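Local structure of beta-lactamase II (Erythrobacter litoralis, 6V72) at residues Leu85-Ala97 / Leu108-Asn122. The protein probably hydrolyses the ring of beta-lactam antibiotics to substituted beta-amino acids, as a zinc-dependent class B beta-lactamase. Residues are numbered along the deposited sequence; the frame is centred on the assembly and turned at random. Where two conformers were deposited one is given.
Sequences LAKPVRAAVVTHA and LHGANIATWAHPLSN
The methyl of A92 packs against both L108 and I113: its CB lies 3.8 Å from L108 CD1 and 4.0 Å from I113 CG2. In I113, CG1 is anti to the carbonyl carbon (chi1 -66°), which leaves CG2 anti to the backbone N and turned onto the strand, while CD1 reaches V89 CG1 at 3.8 Å. Helix 71-84 backs this tight layer, V78 touching I113 and A81 touching V89. Beneath it strands 89-93 and 114-117 pair in parallel. A92 N donates to A114 O (2.9 Å), A92 O takes a weak bond from W116 N, and V94 N meets W116 O at 3.0 Å. On the other face of the sheet lie A91, V93, A114 and W116. A92 O also lies at the edge of the W116 indole, in its plane, 3.5 Å from W116 CD1. Toward A97 and N122 the packing thins. V94 CG2 still meets A117 CB, but a water bridges V94 O and H118 N, and at the exposed end A97 CB merely rests against the amide of N122, 3.5 Å from CG. The pair, joined through helix 105-110, is a right-handed beta-alpha-beta crossover of the metallo-beta-lactamase fold; the loop after strand 89-93 carries zinc ligand H96, though this chain binds no zinc.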
loop_
_atom_site.group_PDB
_atom_site.type_symbol
_atom_site.label_atom_id
_atom_site.label_comp_id
_atom_site.label_asym_id
_atom_site.label_seq_id
_atom_site.Cartn_x
_atom_site.Cartn_y
_atom_site.Cartn_z
ATOM N N LEU A 85 27.576 13.921 -21.545
ATOM C CA LEU A 85 27.270 13.264 -22.812
ATOM C C LEU A 85 27.421 14.187 -24.007
ATOM O O LEU A 85 27.586 13.698 -25.127
ATOM C CB LEU A 85 25.834 12.729 -22.809
ATOM C CG LEU A 85 25.459 11.758 -21.704
ATOM C CD1 LEU A 85 24.071 11.231 -22.013
ATOM C CD2 LEU A 85 26.488 10.632 -21.620
ATOM N N ALA A 86 27.340 15.495 -23.790
ATOM C CA ALA A 86 27.285 16.500 -24.859
ATOM C C ALA A 86 26.136 16.210 -25.815
ATOM O O ALA A 86 26.242 16.375 -27.036
ATOM C CB ALA A 86 28.626 16.623 -25.605
ATOM N N LYS A 87 25.019 15.783 -25.232
ATOM C CA LYS A 87 23.790 15.491 -25.967
ATOM C C LYS A 87 22.648 16.046 -25.132
ATOM O O LYS A 87 21.993 15.320 -24.381
ATOM C CB LYS A 87 23.641 13.988 -26.215
ATOM C CG LYS A 87 24.693 13.458 -27.184
ATOM C CD LYS A 87 24.558 11.980 -27.387
ATOM C CE LYS A 87 25.582 11.490 -28.388
ATOM N NZ LYS A 87 26.940 11.575 -27.814
ATOM N N PRO A 88 22.408 17.354 -25.211
ATOM C CA PRO A 88 21.438 17.978 -24.299
ATOM C C PRO A 88 20.043 17.386 -24.435
ATOM O O PRO A 88 19.621 16.941 -25.506
ATOM C CB PRO A 88 21.452 19.448 -24.720
ATOM C CG PRO A 88 22.790 19.637 -25.370
ATOM C CD PRO A 88 23.127 18.340 -26.036
ATOM N N VAL A 89 19.314 17.422 -23.329
ATOM C CA VAL A 89 17.920 16.986 -23.334
ATOM C C VAL A 89 17.115 17.949 -24.190
ATOM O O VAL A 89 17.133 19.165 -23.974
ATOM C CB VAL A 89 17.362 16.920 -21.905
ATOM C CG1 VAL A 89 15.905 16.456 -21.936
ATOM C CG2 VAL A 89 18.193 15.970 -21.022
ATOM N N ARG A 90 16.420 17.428 -25.181
ATOM C CA ARG A 90 15.554 18.324 -25.928
ATOM C C ARG A 90 14.076 18.064 -25.713
ATOM O O ARG A 90 13.270 18.955 -26.003
ATOM C CB ARG A 90 15.871 18.267 -27.417
ATOM C CG ARG A 90 15.495 17.024 -28.059
ATOM C CD ARG A 90 15.367 17.210 -29.571
ATOM N NE ARG A 90 15.312 15.873 -30.122
ATOM C CZ ARG A 90 14.212 15.132 -30.184
ATOM N NH1 ARG A 90 13.033 15.614 -29.763
ATOM N NH2 ARG A 90 14.308 13.909 -30.675
ATOM N N ALA A 91 13.710 16.903 -25.182
ATOM C CA ALA A 91 12.309 16.620 -24.906
ATOM C C ALA A 91 12.248 15.685 -23.718
ATOM O O ALA A 91 13.194 14.952 -23.442
ATOM C CB ALA A 91 11.591 15.985 -26.102
ATOM N N ALA A 92 11.116 15.714 -23.021
ATOM C CA ALA A 92 10.909 14.876 -21.848
ATOM C C ALA A 92 9.468 14.405 -21.838
ATOM O O ALA A 92 8.566 15.114 -22.285
ATOM C CB ALA A 92 11.188 15.621 -20.538
ATOM N N VAL A 93 9.253 13.220 -21.293
ATOM C CA VAL A 93 7.910 12.684 -21.115
ATOM C C VAL A 93 7.823 12.185 -19.683
ATOM O O VAL A 93 8.785 11.609 -19.159
ATOM C CB VAL A 93 7.568 11.570 -22.143
ATOM C CG1 VAL A 93 8.564 10.394 -22.091
ATOM C CG2 VAL A 93 6.138 11.063 -21.913
ATOM N N VAL A 94 6.703 12.466 -19.021
ATOM C CA VAL A 94 6.465 11.945 -17.678
ATOM C C VAL A 94 5.386 10.876 -17.743
ATOM O O VAL A 94 4.431 10.977 -18.529
ATOM C CB VAL A 94 6.095 13.046 -16.672
ATOM C CG1 VAL A 94 7.250 14.023 -16.542
ATOM C CG2 VAL A 94 4.817 13.754 -17.092
ATOM N N THR A 95 5.564 9.829 -16.951
ATOM C CA THR A 95 4.655 8.698 -17.051
ATOM C C THR A 95 3.500 8.776 -16.066
ATOM O O THR A 95 2.560 7.988 -16.184
ATOM C CB THR A 95 5.398 7.374 -16.847
ATOM O OG1 THR A 95 6.023 7.339 -15.550
ATOM C CG2 THR A 95 6.467 7.196 -17.928
ATOM N N HIS A 96 3.530 9.715 -15.128
ATOM C CA HIS A 96 2.445 9.874 -14.173
ATOM C C HIS A 96 2.574 11.263 -13.581
ATOM O O HIS A 96 3.655 11.860 -13.609
ATOM C CB HIS A 96 2.534 8.824 -13.067
ATOM C CG HIS A 96 3.875 8.801 -12.395
ATOM N ND1 HIS A 96 4.925 8.036 -12.856
ATOM C CD2 HIS A 96 4.344 9.468 -11.312
ATOM C CE1 HIS A 96 5.982 8.230 -12.086
ATOM N NE2 HIS A 96 5.657 9.094 -11.142
ATOM N N ALA A 97 1.475 11.775 -13.038
ATOM C CA ALA A 97 1.531 13.120 -12.445
ATOM C C ALA A 97 2.273 13.090 -11.121
ATOM O O ALA A 97 2.046 12.210 -10.294
ATOM C CB ALA A 97 0.143 13.690 -12.251
ATOM N N LEU A 108 12.715 21.296 -15.586
ATOM C CA LEU A 108 12.725 21.077 -17.025
ATOM C C LEU A 108 12.332 22.341 -17.776
ATOM O O LEU A 108 12.926 22.674 -18.808
ATOM C CB LEU A 108 11.786 19.925 -17.381
ATOM C CG LEU A 108 12.118 18.590 -16.737
ATOM C CD1 LEU A 108 11.125 17.549 -17.234
ATOM C CD2 LEU A 108 13.559 18.194 -17.073
ATOM N N HIS A 109 11.336 23.059 -17.277
ATOM C CA HIS A 109 10.927 24.264 -17.984
ATOM C C HIS A 109 11.966 25.365 -17.870
ATOM O O HIS A 109 12.173 26.113 -18.831
ATOM C CB HIS A 109 9.582 24.715 -17.465
ATOM C CG HIS A 109 8.487 23.773 -17.844
ATOM N ND1 HIS A 109 7.247 23.806 -17.259
ATOM C CD2 HIS A 109 8.457 22.760 -18.748
ATOM C CE1 HIS A 109 6.480 22.883 -17.804
ATOM N NE2 HIS A 109 7.192 22.227 -18.709
ATOM N N GLY A 110 12.649 25.452 -16.729
ATOM C CA GLY A 110 13.748 26.393 -16.629
ATOM C C GLY A 110 14.838 26.121 -17.644
ATOM O O GLY A 110 15.544 27.041 -18.066
ATOM N N ALA A 111 14.996 24.859 -18.046
ATOM C CA ALA A 111 15.957 24.459 -19.062
ATOM C C ALA A 111 15.373 24.471 -20.472
ATOM O O ALA A 111 16.018 23.963 -21.397
ATOM C CB ALA A 111 16.512 23.065 -18.747
ATOM N N ASN A 112 14.165 25.018 -20.647
ATOM C CA ASN A 112 13.519 25.133 -21.960
ATOM C C ASN A 112 13.328 23.776 -22.620
ATOM O O ASN A 112 13.444 23.644 -23.837
ATOM C CB ASN A 112 14.307 26.058 -22.890
ATOM C CG ASN A 112 13.998 27.520 -22.654
ATOM O OD1 ASN A 112 13.358 27.882 -21.666
ATOM N ND2 ASN A 112 14.448 28.373 -23.571
ATOM N N ILE A 113 13.055 22.757 -21.821
ATOM C CA ILE A 113 12.821 21.420 -22.345
ATOM C C ILE A 113 11.335 21.228 -22.613
ATOM O O ILE A 113 10.501 21.511 -21.752
ATOM C CB ILE A 113 13.344 20.360 -21.367
ATOM C CG1 ILE A 113 14.868 20.467 -21.273
ATOM C CG2 ILE A 113 12.927 18.959 -21.813
ATOM C CD1 ILE A 113 15.465 19.718 -20.076
ATOM N N ALA A 114 11.011 20.738 -23.818
ATOM C CA ALA A 114 9.634 20.443 -24.197
ATOM C C ALA A 114 9.152 19.210 -23.444
ATOM O O ALA A 114 9.686 18.118 -23.636
ATOM C CB ALA A 114 9.541 20.189 -25.701
ATOM N N THR A 115 8.113 19.373 -22.648
ATOM C CA THR A 115 7.632 18.339 -21.746
ATOM C C THR A 115 6.293 17.801 -22.232
ATOM O O THR A 115 5.451 18.569 -22.702
ATOM C CB THR A 115 7.484 18.917 -20.348
ATOM O OG1 THR A 115 6.757 20.158 -20.446
ATOM C CG2 THR A 115 8.866 19.202 -19.771
ATOM N N TRP A 116 6.111 16.486 -22.105
ATOM C CA TRP A 116 4.966 15.766 -22.646
ATOM C C TRP A 116 4.313 14.932 -21.560
ATOM O O TRP A 116 5.008 14.328 -20.740
ATOM C CB TRP A 116 5.421 14.830 -23.796
ATOM C CG TRP A 116 5.828 15.589 -25.006
ATOM C CD1 TRP A 116 7.060 16.112 -25.274
ATOM C CD2 TRP A 116 4.981 15.962 -26.091
ATOM N NE1 TRP A 116 7.034 16.772 -26.481
ATOM C CE2 TRP A 116 5.768 16.700 -27.002
ATOM C CE3 TRP A 116 3.629 15.742 -26.385
ATOM C CZ2 TRP A 116 5.253 17.212 -28.186
ATOM C CZ3 TRP A 116 3.122 16.254 -27.559
ATOM C CH2 TRP A 116 3.931 16.982 -28.448
ATOM N N ALA A 117 2.978 14.872 -21.573
ATOM C CA ALA A 117 2.245 14.042 -20.629
ATOM C C ALA A 117 0.925 13.615 -21.246
ATOM O O ALA A 117 0.447 14.223 -22.210
ATOM C CB ALA A 117 1.965 14.759 -19.304
ATOM N N HIS A 118 0.337 12.558 -20.662
ATOM C CA HIS A 118 -1.043 12.213 -20.969
ATOM C C HIS A 118 -1.928 13.453 -20.806
ATOM O O HIS A 118 -1.752 14.208 -19.842
ATOM C CB HIS A 118 -1.507 11.092 -20.033
ATOM C CG HIS A 118 -2.832 10.507 -20.412
ATOM N ND1 HIS A 118 -4.023 11.187 -20.254
ATOM C CD2 HIS A 118 -3.149 9.307 -20.964
ATOM C CE1 HIS A 118 -5.014 10.432 -20.698
ATOM N NE2 HIS A 118 -4.512 9.286 -21.126
ATOM N N PRO A 119 -2.905 13.685 -21.702
ATOM C CA PRO A 119 -3.680 14.941 -21.632
ATOM C C PRO A 119 -4.464 15.120 -20.354
ATOM O O PRO A 119 -4.778 16.265 -19.993
ATOM C CB PRO A 119 -4.633 14.854 -22.837
ATOM C CG PRO A 119 -4.541 13.467 -23.329
ATOM C CD PRO A 119 -3.219 12.911 -22.909
ATOM N N LEU A 120 -4.845 14.036 -19.677
ATOM C CA LEU A 120 -5.691 14.203 -18.508
ATOM C C LEU A 120 -4.897 14.112 -17.220
ATOM O O LEU A 120 -5.471 14.268 -16.137
ATOM C CB LEU A 120 -6.850 13.190 -18.528
ATOM C CG LEU A 120 -7.793 13.293 -19.733
ATOM C CD1 LEU A 120 -8.980 12.310 -19.623
ATOM C CD2 LEU A 120 -8.277 14.754 -19.944
ATOM N N SER A 121 -3.589 13.902 -17.299
ATOM C CA SER A 121 -2.790 13.859 -16.088
ATOM C C SER A 121 -2.776 15.236 -15.439
ATOM O O SER A 121 -2.687 16.257 -16.124
ATOM C CB SER A 121 -1.368 13.397 -16.399
ATOM O OG SER A 121 -0.735 14.301 -17.278
ATOM N N ASN A 122 -2.895 15.253 -14.111
ATOM C CA ASN A 122 -2.914 16.483 -13.311
ATOM C C ASN A 122 -4.059 17.426 -13.692
ATOM O O ASN A 122 -3.931 18.654 -13.593
ATOM C CB ASN A 122 -1.570 17.215 -13.374
ATOM C CG ASN A 122 -0.789 17.098 -12.079
ATOM O OD1 ASN A 122 -1.366 16.882 -11.010
ATOM N ND2 ASN A 122 0.529 17.225 -12.169
HETATM O O HOH W 1 1.683 11.282 -18.460
#